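Local structure of carboxylesterase YBFK (4CCY) at residues W28-A34 / I46-K52. The protein hydrolyses carboxylic esters to an alcohol and a carboxylate, as a carboxylesterase of the alpha/beta hydrolase superfamily. Coordinates in Å, arbitrary orientation, origin at the centre of the assembly. Numbering follows the deposited sequence.
Sequences WPIESEA and IIASGPK
The chain from Trp28 runs as a loop toward an edge strand that pairs antiparallel with the end of strand 42-49. Trp28, broad enough to span the gap, sets CZ2 3.7 Å from Ile47 CG2 and gives a weak NE1 hydrogen bond to Ser49 OG (3.4 Å), while its ring also packs on Ile74 of helix 71-80. Ile30 (chi1 p, chi2 t) reaches Ser49 CB with CD1 at 3.6 Å. Where the two backbones diverge, a water joins Glu31 O (2.8 Å) to Gly50 N (2.9 Å); Gly50, at phi/psi 91/171, takes a conformation that a CB would obstruct. Small Ser32 lies CA to CA 4.7 Å from Ser49, its CB 3.3 Å from Ser49 OG. The pairing belongs to the hairpin of strands 33-37 and 42-49, at the N-terminal edge of the central alpha/beta hydrolase sheet. Glu33 and Ala48 form a hydrogen-bonded pair, Glu33 N to Ala48 O and Ala48 N to Glu33 O each 2.9 Å. Extended Glu33 (chi1 m, chi2 t) bridges two cations: OE2 forms a salt bridge with NZ of extended Lys52 (3.1 Å), OE1 another with Arg82 of adjacent strand 82-86. Ala34 and Ile47 form a non-hydrogen-bonded pair, CA atoms 4.5 Å apart; the small methyl leaves room for Ile47, and Ala34 CA approaches Ile46 O at 3.2 Å.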
ATOM      1  N   TRP A  28      12.204  -0.731 -12.547  1.00 17.93           N
ATOM      2  CA  TRP A  28      12.708   0.298 -11.640  1.00 17.79           C
ATOM      3  C   TRP A  28      13.601   1.239 -12.417  1.00 18.63           C
ATOM      4  O   TRP A  28      14.617   0.817 -12.948  1.00 20.05           O
ATOM      5  CB  TRP A  28      13.456  -0.347 -10.486  1.00 17.30           C
ATOM      6  CG  TRP A  28      13.272   0.338  -9.156  1.00 16.69           C
ATOM      7  CD1 TRP A  28      14.176   1.176  -8.498  1.00 16.78           C
ATOM      8  CD2 TRP A  28      12.106   0.259  -8.266  1.00 15.77           C
ATOM      9  NE1 TRP A  28      13.663   1.610  -7.305  1.00 16.30           N
ATOM     10  CE2 TRP A  28      12.424   1.096  -7.099  1.00 15.66           C
ATOM     11  CE3 TRP A  28      10.876  -0.393  -8.317  1.00 15.29           C
ATOM     12  CZ2 TRP A  28      11.538   1.249  -6.036  1.00 14.95           C
ATOM     13  CZ3 TRP A  28       9.991  -0.232  -7.246  1.00 14.66           C
ATOM     14  CH2 TRP A  28      10.311   0.580  -6.135  1.00 14.53           C
ATOM     15  N   PRO A  29      13.216   2.522 -12.519  1.00 18.51           N
ATOM     16  CA  PRO A  29      13.859   3.479 -13.411  1.00 19.44           C
ATOM     17  C   PRO A  29      15.149   4.103 -12.851  1.00 20.34           C
ATOM     18  O   PRO A  29      15.836   4.838 -13.567  1.00 20.91           O
ATOM     19  CB  PRO A  29      12.790   4.562 -13.550  1.00 19.05           C
ATOM     20  CG  PRO A  29      12.168   4.600 -12.192  1.00 17.99           C
ATOM     21  CD  PRO A  29      12.111   3.148 -11.763  1.00 17.75           C
ATOM     22  N   ILE A  30      15.456   3.837 -11.584  1.00 20.22           N
ATOM     23  CA  ILE A  30      16.634   4.409 -10.929  1.00 21.47           C
ATOM     24  C   ILE A  30      17.377   3.335 -10.130  1.00 22.12           C
ATOM     25  O   ILE A  30      16.871   2.228  -9.951  1.00 21.41           O
ATOM     26  CB  ILE A  30      16.264   5.609 -10.015  1.00 21.10           C
ATOM     27  CG1 ILE A  30      15.368   5.150  -8.853  1.00 19.89           C
ATOM     28  CG2 ILE A  30      15.626   6.742 -10.836  1.00 21.24           C
ATOM     29  CD1 ILE A  30      14.897   6.258  -7.929  1.00 19.83           C
ATOM     30  N   GLU A  31      18.577   3.673  -9.659  1.00 23.75           N
ATOM     31  CA  GLU A  31      19.365   2.792  -8.788  1.00 25.11           C
ATOM     32  C   GLU A  31      18.700   2.673  -7.429  1.00 23.71           C
ATOM     33  O   GLU A  31      18.031   3.599  -6.981  1.00 23.60           O
ATOM     34  CB  GLU A  31      20.789   3.341  -8.606  1.00 27.54           C
ATOM     35  CG  GLU A  31      21.572   3.520  -9.896  1.00 30.85           C
ATOM     36  CD  GLU A  31      21.766   2.217 -10.659  1.00 33.26           C
ATOM     37  OE1 GLU A  31      22.044   1.177 -10.021  1.00 34.60           O
ATOM     38  OE2 GLU A  31      21.650   2.228 -11.909  1.00 35.58           O
ATOM     39  N   SER A  32      18.883   1.536  -6.772  1.00 23.20           N
ATOM     40  CA  SER A  32      18.283   1.318  -5.463  1.00 22.39           C
ATOM     41  C   SER A  32      19.008   0.225  -4.711  1.00 22.67           C
ATOM     42  O   SER A  32      19.770  -0.543  -5.294  1.00 23.63           O
ATOM     43  CB  SER A  32      16.811   0.940  -5.606  1.00 21.24           C
ATOM     44  OG  SER A  32      16.703  -0.293  -6.280  1.00 22.18           O
ATOM     45  N   GLU A  33      18.760   0.162  -3.412  1.00 22.49           N
ATOM     46  CA  GLU A  33      19.384  -0.830  -2.549  1.00 23.01           C
ATOM     47  C   GLU A  33      18.279  -1.696  -1.977  1.00 20.98           C
ATOM     48  O   GLU A  33      17.366  -1.182  -1.345  1.00 20.28           O
ATOM     49  CB  GLU A  33      20.139  -0.147  -1.406  1.00 24.54           C
ATOM     50  CG  GLU A  33      21.377   0.629  -1.816  1.00 27.71           C
ATOM     51  CD  GLU A  33      21.939   1.506  -0.697  1.00 29.40           C
ATOM     52  OE1 GLU A  33      21.196   1.830   0.261  1.00 29.36           O
ATOM     53  OE2 GLU A  33      23.133   1.884  -0.780  1.00 31.31           O
ATOM     54  N   ALA A  34      18.353  -3.001  -2.202  1.00 20.02           N
ATOM     55  CA  ALA A  34      17.381  -3.920  -1.600  1.00 18.60           C
ATOM     56  C   ALA A  34      18.028  -4.581  -0.393  1.00 18.36           C
ATOM     57  O   ALA A  34      19.185  -4.961  -0.460  1.00 19.07           O
ATOM     58  CB  ALA A  34      16.925  -4.960  -2.620  1.00 18.55           C
ATOM     59  N   ILE A  46      13.035  -4.241   2.087  1.00 13.12           N
ATOM     60  CA  ILE A  46      13.029  -2.807   1.754  1.00 13.07           C
ATOM     61  C   ILE A  46      13.730  -2.567   0.416  1.00 13.38           C
ATOM     62  O   ILE A  46      14.803  -3.115   0.175  1.00 13.56           O
ATOM     63  CB  ILE A  46      13.798  -1.971   2.817  1.00 13.55           C
ATOM     64  CG1 ILE A  46      13.445  -2.387   4.257  1.00 13.57           C
ATOM     65  CG2 ILE A  46      13.666  -0.467   2.546  1.00 13.40           C
ATOM     66  CD1 ILE A  46      12.066  -2.007   4.743  1.00 13.11           C
ATOM     67  N   ILE A  47      13.134  -1.739  -0.443  1.00 13.08           N
ATOM     68  CA  ILE A  47      13.854  -1.181  -1.574  1.00 13.47           C
ATOM     69  C   ILE A  47      14.026   0.322  -1.337  1.00 13.81           C
ATOM     70  O   ILE A  47      13.042   1.042  -1.285  1.00 13.32           O
ATOM     71  CB  ILE A  47      13.148  -1.441  -2.914  1.00 13.30           C
ATOM     72  CG1 ILE A  47      12.972  -2.951  -3.135  1.00 13.58           C
ATOM     73  CG2 ILE A  47      13.941  -0.812  -4.053  1.00 13.70           C
ATOM     74  CD1 ILE A  47      12.143  -3.334  -4.347  1.00 13.77           C
ATOM     75  N   ALA A  48      15.275   0.769  -1.183  1.00 14.55           N
ATOM     76  CA  ALA A  48      15.590   2.166  -0.847  1.00 15.40           C
ATOM     77  C   ALA A  48      16.225   2.931  -2.015  1.00 16.19           C
ATOM     78  O   ALA A  48      17.140   2.434  -2.679  1.00 16.91           O
ATOM     79  CB  ALA A  48      16.506   2.225   0.372  1.00 15.85           C
ATOM     80  N   SER A  49      15.731   4.137  -2.263  1.00 16.49           N
ATOM     81  CA  SER A  49      16.240   4.971  -3.364  1.00 17.41           C
ATOM     82  C   SER A  49      16.317   6.437  -2.943  1.00 17.85           C
ATOM     83  O   SER A  49      15.788   6.809  -1.904  1.00 17.29           O
ATOM     84  CB  SER A  49      15.355   4.824  -4.604  1.00 17.16           C
ATOM     85  OG  SER A  49      14.868   3.494  -4.741  1.00 16.92           O
ATOM     86  N   GLY A  50      16.981   7.262  -3.748  1.00 18.76           N
ATOM     87  CA  GLY A  50      17.007   8.694  -3.488  1.00 19.84           C
ATOM     88  C   GLY A  50      18.178   9.124  -2.632  1.00 21.05           C
ATOM     89  O   GLY A  50      18.891   8.276  -2.103  1.00 21.02           O
ATOM     90  N   PRO A  51      18.382  10.454  -2.494  1.00 22.19           N
ATOM     91  CA  PRO A  51      19.558  10.986  -1.801  1.00 23.52           C
ATOM     92  C   PRO A  51      19.531  10.630  -0.321  1.00 23.69           C
ATOM     93  O   PRO A  51      18.496  10.770   0.330  1.00 23.10           O
ATOM     94  CB  PRO A  51      19.439  12.513  -1.997  1.00 24.27           C
ATOM     95  CG  PRO A  51      18.363  12.714  -3.020  1.00 23.46           C
ATOM     96  CD  PRO A  51      17.465  11.526  -2.923  1.00 22.00           C
ATOM     97  N   LYS A  52      20.666  10.174   0.201  1.00 24.86           N
ATOM     98  CA  LYS A  52      20.709   9.618   1.553  1.00 25.10           C
ATOM     99  C   LYS A  52      20.526  10.658   2.664  1.00 26.11           C
ATOM    100  O   LYS A  52      20.198  10.300   3.795  1.00 26.52           O
ATOM    101  CB  LYS A  52      21.975   8.776   1.742  1.00 26.22           C
ATOM    102  CG  LYS A  52      21.895   7.464   0.968  1.00 25.56           C
ATOM    103  CD  LYS A  52      23.144   6.616   1.093  1.00 26.54           C
ATOM    104  CE  LYS A  52      22.932   5.246   0.471  1.00 25.64           C
ATOM    105  NZ  LYS A  52      23.864   4.247   1.061  1.00 26.26           N
TER
HETATM  106  O   HOH W   1      18.436   6.138  -6.004  1.00 30.84           O